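PDB 7CJ5: epimerase from Methylomonas sp. DH-1, which catalyses the manganese-dependent epimerization of ketoses at C3, acting most strongly on L-ribulose and also interconverting D-allulose and D-fructose. Local coordinates for residues G10-V15 against T244-S249; D38-A43 against Y62-H67. All coordinates share one frame; numbering follows the deposited sequence.

Contact 1: residues G10-V15 against T244-S249. With MN (manganese (II) ion), chain C; FUD (D-fructose), chain D.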
loop_
_atom_site.group_PDB
_atom_site.type_symbol
_atom_site.label_atom_id
_atom_site.label_comp_id
_atom_site.label_asym_id
_atom_site.label_seq_id
_atom_site.Cartn_x
_atom_site.Cartn_y
_atom_site.Cartn_z
ATOM N N GLY A 10 1.986 21.622 -10.048
ATOM C CA GLY A 10 2.229 21.962 -8.635
ATOM C C GLY A 10 3.335 21.131 -8.015
ATOM O O GLY A 10 3.452 19.926 -8.333
ATOM N N GLY A 11 4.121 21.762 -7.145
ATOM C CA GLY A 11 5.034 21.078 -6.214
ATOM C C GLY A 11 4.396 20.991 -4.845
ATOM O O GLY A 11 3.920 22.033 -4.354
ATOM N N HIS A 12 4.356 19.800 -4.245
ATOM C CA HIS A 12 3.851 19.621 -2.862
ATOM C C HIS A 12 4.833 20.296 -1.898
ATOM O O HIS A 12 6.035 19.991 -1.971
ATOM C CB HIS A 12 3.650 18.139 -2.538
ATOM C CG HIS A 12 2.738 17.912 -1.382
ATOM N ND1 HIS A 12 3.070 18.297 -0.103
ATOM C CD2 HIS A 12 1.513 17.347 -1.309
ATOM C CE1 HIS A 12 2.095 17.961 0.720
ATOM N NE2 HIS A 12 1.122 17.376 0.004
ATOM N N ALA A 13 4.343 21.180 -1.031
ATOM C CA ALA A 13 5.176 21.939 -0.071
ATOM C C ALA A 13 6.061 20.967 0.709
ATOM O O ALA A 13 7.194 21.333 1.028
ATOM C CB ALA A 13 4.314 22.744 0.872
ATOM N N LEU A 14 5.557 19.771 1.020
ATOM C CA LEU A 14 6.254 18.838 1.943
ATOM C C LEU A 14 7.482 18.241 1.257
ATOM O O LEU A 14 8.285 17.638 1.960
ATOM C CB LEU A 14 5.300 17.736 2.408
ATOM C CG LEU A 14 4.121 18.191 3.262
ATOM C CD1 LEU A 14 3.420 16.986 3.859
ATOM C CD2 LEU A 14 4.545 19.159 4.356
ATOM N N VAL A 15 7.621 18.403 -0.061
ATOM C CA VAL A 15 8.865 18.016 -0.790
ATOM C C VAL A 15 10.036 18.849 -0.252
ATOM O O VAL A 15 11.167 18.351 -0.271
ATOM C CB VAL A 15 8.708 18.183 -2.311
ATOM C CG1 VAL A 15 10.051 18.140 -3.028
ATOM C CG2 VAL A 15 7.751 17.144 -2.869
ATOM N N THR A 244 -0.008 17.822 -9.350
ATOM C CA THR A 244 1.030 18.032 -8.312
ATOM C C THR A 244 1.963 16.825 -8.262
ATOM O O THR A 244 1.463 15.685 -8.224
ATOM C CB THR A 244 0.399 18.214 -6.927
ATOM O OG1 THR A 244 -0.366 19.421 -6.900
ATOM C CG2 THR A 244 1.425 18.205 -5.819
ATOM N N PHE A 245 3.268 17.075 -8.225
ATOM C CA PHE A 245 4.284 16.065 -7.869
ATOM C C PHE A 245 4.464 16.048 -6.349
ATOM O O PHE A 245 4.608 17.120 -5.726
ATOM C CB PHE A 245 5.624 16.378 -8.530
ATOM C CG PHE A 245 6.709 15.509 -7.970
ATOM C CD1 PHE A 245 6.696 14.140 -8.190
ATOM C CD2 PHE A 245 7.691 16.042 -7.152
ATOM C CE1 PHE A 245 7.675 13.328 -7.640
ATOM C CE2 PHE A 245 8.663 15.225 -6.605
ATOM C CZ PHE A 245 8.650 13.871 -6.847
ATOM N N GLU A 246 4.504 14.864 -5.752
ATOM C CA GLU A 246 4.796 14.763 -4.302
ATOM C C GLU A 246 5.660 13.543 -3.990
ATOM O O GLU A 246 5.610 12.532 -4.720
ATOM C CB GLU A 246 3.492 14.721 -3.520
ATOM C CG GLU A 246 2.769 13.410 -3.659
ATOM C CD GLU A 246 1.418 13.379 -2.976
ATOM O OE1 GLU A 246 1.104 14.328 -2.229
ATOM O OE2 GLU A 246 0.682 12.411 -3.211
ATOM N N SER A 247 6.449 13.695 -2.929
ATOM C CA SER A 247 7.226 12.636 -2.246
ATOM C C SER A 247 7.495 13.113 -0.819
ATOM O O SER A 247 7.364 14.324 -0.573
ATOM C CB SER A 247 8.487 12.319 -2.972
ATOM O OG SER A 247 9.161 11.273 -2.293
ATOM N N PHE A 248 7.853 12.201 0.082
ATOM C CA PHE A 248 7.840 12.443 1.545
ATOM C C PHE A 248 9.111 11.867 2.159
ATOM O O PHE A 248 9.161 10.645 2.349
ATOM C CB PHE A 248 6.566 11.838 2.141
ATOM C CG PHE A 248 5.318 12.393 1.507
ATOM C CD1 PHE A 248 4.878 13.662 1.840
ATOM C CD2 PHE A 248 4.628 11.685 0.537
ATOM C CE1 PHE A 248 3.748 14.201 1.244
ATOM C CE2 PHE A 248 3.501 12.227 -0.065
ATOM C CZ PHE A 248 3.065 13.483 0.287
ATOM N N SER A 249 10.103 12.725 2.413
ATOM C CA SER A 249 11.410 12.369 3.033
ATOM C C SER A 249 11.271 12.399 4.551
ATOM O O SER A 249 10.718 13.409 5.067
ATOM C CB SER A 249 12.505 13.311 2.608
ATOM O OG SER A 249 13.639 13.184 3.468
HETATM MN MN MN C . -1.388 12.130 -2.938
HETATM C C1 FUD D . -0.654 10.536 1.145
HETATM C C2 FUD D . -0.846 11.360 -0.098
HETATM C C3 FUD D . -0.819 12.862 0.035
HETATM C C4 FUD D . -1.720 13.143 1.222
HETATM C C5 FUD D . -1.713 14.550 1.817
HETATM C C6 FUD D . -0.729 15.531 1.211
HETATM O O1 FUD D . -0.267 9.201 0.814
HETATM O O2 FUD D . -1.008 10.812 -1.181
HETATM O O3 FUD D . -1.313 13.489 -1.152
HETATM O O4 FUD D . -3.015 12.783 0.778
HETATM O O5 FUD D . -3.038 15.078 1.797
HETATM O O6 FUD D . -0.854 16.780 1.943
HETATM O O HOH W 1 9.567 15.543 1.486
#

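Contact 2: residues D38-A43 against Y62-H67. With BDF (beta-D-fructopyranose), chain F.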
loop_
_atom_site.group_PDB
_atom_site.type_symbol
_atom_site.label_atom_id
_atom_site.label_comp_id
_atom_site.label_asym_id
_atom_site.label_seq_id
_atom_site.Cartn_x
_atom_site.Cartn_y
_atom_site.Cartn_z
ATOM N N ASP A 38 3.881 25.975 -11.494
ATOM C CA ASP A 38 2.912 27.093 -11.613
ATOM C C ASP A 38 2.340 27.429 -10.233
ATOM O O ASP A 38 1.932 28.599 -10.021
ATOM C CB ASP A 38 1.783 26.716 -12.573
ATOM C CG ASP A 38 2.291 26.322 -13.944
ATOM O OD1 ASP A 38 2.996 27.147 -14.554
ATOM O OD2 ASP A 38 1.971 25.203 -14.390
ATOM N N TYR A 39 2.299 26.449 -9.330
ATOM C CA TYR A 39 1.686 26.622 -7.990
ATOM C C TYR A 39 2.403 25.728 -6.985
ATOM O O TYR A 39 3.109 24.773 -7.373
ATOM C CB TYR A 39 0.175 26.356 -8.014
ATOM C CG TYR A 39 -0.239 24.918 -8.216
ATOM C CD1 TYR A 39 -0.447 24.409 -9.487
ATOM C CD2 TYR A 39 -0.418 24.062 -7.140
ATOM C CE1 TYR A 39 -0.819 23.092 -9.685
ATOM C CE2 TYR A 39 -0.795 22.740 -7.321
ATOM C CZ TYR A 39 -0.984 22.250 -8.599
ATOM O OH TYR A 39 -1.321 20.945 -8.792
ATOM N N ILE A 40 2.237 26.075 -5.716
ATOM C CA ILE A 40 2.619 25.213 -4.568
ATOM C C ILE A 40 1.325 24.664 -3.971
ATOM O O ILE A 40 0.340 25.430 -3.845
ATOM C CB ILE A 40 3.458 25.972 -3.525
ATOM C CG1 ILE A 40 3.849 25.054 -2.364
ATOM C CG2 ILE A 40 2.746 27.228 -3.041
ATOM C CD1 ILE A 40 5.076 25.517 -1.630
ATOM N N GLU A 41 1.323 23.371 -3.671
ATOM C CA GLU A 41 0.242 22.722 -2.898
ATOM C C GLU A 41 0.638 22.794 -1.421
ATOM O O GLU A 41 1.581 22.098 -1.005
ATOM C CB GLU A 41 0.021 21.295 -3.376
ATOM C CG GLU A 41 -1.158 20.629 -2.687
ATOM C CD GLU A 41 -1.428 19.229 -3.193
ATOM O OE1 GLU A 41 -1.512 19.072 -4.418
ATOM O OE2 GLU A 41 -1.528 18.306 -2.366
ATOM N N ILE A 42 -0.026 23.654 -0.665
ATOM C CA ILE A 42 0.310 23.894 0.766
ATOM C C ILE A 42 -0.405 22.849 1.614
ATOM O O ILE A 42 -1.606 22.673 1.418
ATOM C CB ILE A 42 -0.051 25.321 1.188
ATOM C CG1 ILE A 42 0.683 26.347 0.323
ATOM C CG2 ILE A 42 0.225 25.511 2.672
ATOM C CD1 ILE A 42 0.198 27.763 0.524
ATOM N N ALA A 43 0.327 22.173 2.498
ATOM C CA ALA A 43 -0.220 21.136 3.400
ATOM C C ALA A 43 -0.859 21.848 4.595
ATOM O O ALA A 43 -0.142 22.562 5.305
ATOM C CB ALA A 43 0.874 20.179 3.811
ATOM N N TYR A 62 7.216 35.628 -5.143
ATOM C CA TYR A 62 7.691 34.558 -6.060
ATOM C C TYR A 62 6.735 34.432 -7.255
ATOM O O TYR A 62 6.988 33.597 -8.123
ATOM C CB TYR A 62 7.872 33.246 -5.290
ATOM C CG TYR A 62 9.036 33.246 -4.329
ATOM C CD1 TYR A 62 10.319 32.920 -4.748
ATOM C CD2 TYR A 62 8.856 33.567 -2.994
ATOM C CE1 TYR A 62 11.388 32.917 -3.867
ATOM C CE2 TYR A 62 9.915 33.576 -2.102
ATOM C CZ TYR A 62 11.184 33.248 -2.538
ATOM O OH TYR A 62 12.210 33.253 -1.642
ATOM N N ASN A 63 5.683 35.255 -7.297
ATOM C CA ASN A 63 4.629 35.228 -8.351
ATOM C C ASN A 63 4.135 33.797 -8.560
ATOM O O ASN A 63 4.005 33.370 -9.710
ATOM C CB ASN A 63 5.129 35.820 -9.663
ATOM C CG ASN A 63 5.325 37.311 -9.530
ATOM O OD1 ASN A 63 4.356 38.043 -9.335
ATOM N ND2 ASN A 63 6.572 37.754 -9.582
ATOM N N LEU A 64 3.865 33.098 -7.466
ATOM C CA LEU A 64 3.420 31.691 -7.472
ATOM C C LEU A 64 1.976 31.632 -6.961
ATOM O O LEU A 64 1.633 32.363 -6.009
ATOM C CB LEU A 64 4.376 30.884 -6.589
ATOM C CG LEU A 64 4.431 29.383 -6.873
ATOM C CD1 LEU A 64 5.052 29.089 -8.232
ATOM C CD2 LEU A 64 5.196 28.674 -5.774
ATOM N N ARG A 65 1.160 30.794 -7.588
ATOM C CA ARG A 65 -0.217 30.489 -7.128
ATOM C C ARG A 65 -0.133 29.388 -6.072
ATOM O O ARG A 65 0.947 28.776 -5.940
ATOM C CB ARG A 65 -1.087 30.068 -8.314
ATOM C CG ARG A 65 -1.232 31.169 -9.355
ATOM C CD ARG A 65 -2.360 30.874 -10.307
ATOM N NE ARG A 65 -2.086 29.753 -11.188
ATOM C CZ ARG A 65 -1.279 29.796 -12.245
ATOM N NH1 ARG A 65 -0.629 30.910 -12.542
ATOM N NH2 ARG A 65 -1.121 28.724 -13.005
ATOM N N ALA A 66 -1.232 29.158 -5.355
ATOM C CA ALA A 66 -1.327 28.136 -4.294
ATOM C C ALA A 66 -2.661 27.405 -4.401
ATOM O O ALA A 66 -3.686 28.053 -4.686
ATOM C CB ALA A 66 -1.174 28.771 -2.937
ATOM N N HIS A 67 -2.619 26.093 -4.185
ATOM C CA HIS A 67 -3.779 25.256 -3.799
ATOM C C HIS A 67 -3.418 24.618 -2.460
ATOM O O HIS A 67 -2.300 24.884 -1.965
ATOM C CB HIS A 67 -4.113 24.235 -4.889
ATOM C CG HIS A 67 -4.518 24.846 -6.187
ATOM N ND1 HIS A 67 -5.591 25.719 -6.294
ATOM C CD2 HIS A 67 -4.019 24.686 -7.433
ATOM C CE1 HIS A 67 -5.730 26.082 -7.559
ATOM N NE2 HIS A 67 -4.773 25.458 -8.285
HETATM C C1 BDF F . 0.585 24.211 -18.898
HETATM C C2 BDF F . 1.672 25.247 -19.141
HETATM C C3 BDF F . 2.058 25.994 -17.853
HETATM C C4 BDF F . 3.004 27.143 -18.185
HETATM C C5 BDF F . 2.360 28.069 -19.202
HETATM C C6 BDF F . 1.958 27.273 -20.427
HETATM O O1 BDF F . 0.441 23.412 -20.066
HETATM O O2 BDF F . 2.831 24.632 -19.649
HETATM O O3 BDF F . 2.684 25.086 -16.954
HETATM O O4 BDF F . 3.342 27.864 -16.998
HETATM O O5 BDF F . 1.199 28.687 -18.640
HETATM O O6 BDF F . 1.109 26.162 -20.086
#

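Contact 1: residues G10-V15 against T244-S249
G10 and T244 run side by side in parallel strands, their CA atoms 4.1 Å apart; a side chain on G10 would run into T244 OG1. Two backbone bonds join the strands: F245 N to G10 O at 2.9 Å and H12 N to F245 O. The tight part lies just beyond. With its CG anti to the backbone N (chi1 -161°), the H12 ring meets E246 at a slant, the two planes 44° apart, CD2 3.2 Å from E246 OE1, and F248 brings its edge, through CE1, over one face of the imidazole. L14 N donates to H12 ND1 in the ring plane at 3.1 Å, which fixes the ring's rotation and turns NE2 to fructose O6, though that weak bond is doubtful as modelled. With an alanine in place of H12, L14 N would probably lose its acceptor and the F248 edge its face. L14 CD1 meets F248 CE1 at the ring edge, 3.8 Å away. Past this cluster the chains spread, V15 CG2 still resting on S247 O, and a water bridges L14 O, S247 O and S249 N. E246 OE2 binds manganese at 2.1 Å, alongside E152, D185, H211 and O2 and O3 of the fructose. Strands 8-12 and 242-245 thus close the TIM barrel, with the manganese and sugar site at their C-terminal ends, where E246 probably serves as proton donor or acceptor.

Contact 2: residues D38-A43 against Y62-H67
H67 drives the CD2 corner of its imidazole onto the phenol ring of Y39, over the centre of one face and 3.6 Å above its plane. The two planes stand 67° apart, an edge-to-face pair. With CG between the backbone N and the carbonyl carbon (chi1 70°), the Y39 ring is placed under H67. Both imidazole nitrogens of H67 have partners, NE2 with E8 and, weakly, ND1 with S106.

On the opposite face of the sheet the fit is aliphatic. The small methyl CB of A66 fits between I40 and I42, 4.2 Å from I40 CG2 and 3.9 Å from I42 CD1. L64 straddles the start of the strand: CD1 lies against D38 O, and CD2 crosses to I40 CB at 3.9 Å. Helix 52-61 packs on this side through L59, which touches both I40 and A66.

At the partly exposed end of the pair, R65 bends at chi3 to lay one face of its guanidinium over D38 O, while NH2 forms a salt bridge with E8. The D38 carboxylate turns to a bound fructopyranose: OD1 accepts from O4 at 2.6 Å, and OD2 accepts from O3 and also from Y9 N.

Between the two faces the backbones pair in parallel, starting with a weak bond from R65 N to D38 O, then I40 N to R65 O, H67 N to I40 O, and I42 N to H67 O at 2.9 Å. Strand 39-43, helix 52-61 and strand 65-72 form one beta-alpha-beta crossover, the repeating unit of a TIM barrel.

Both contacts are buried and belong to one barrel sheet, where strands 8-12 and 39-43 are neighbours; their centres lie about 11 Å apart. Contact 1 joins the first and last strands, far apart in sequence, and its chemistry is that of the metal and sugar site: manganese, fructose and polar side chains. Contact 2 joins consecutive strands through a short crossover, relying more on aliphatic packing against the outer helices and reaching partly exposed ground at D38 and R65. They meet inside the barrel, where T244 OG1 probably hydrogen-bonds Y39 OH (2.6 Å) and E41 OE1. E41 also bonds H211 and S69, so contact 2 supplies a second shell to the site.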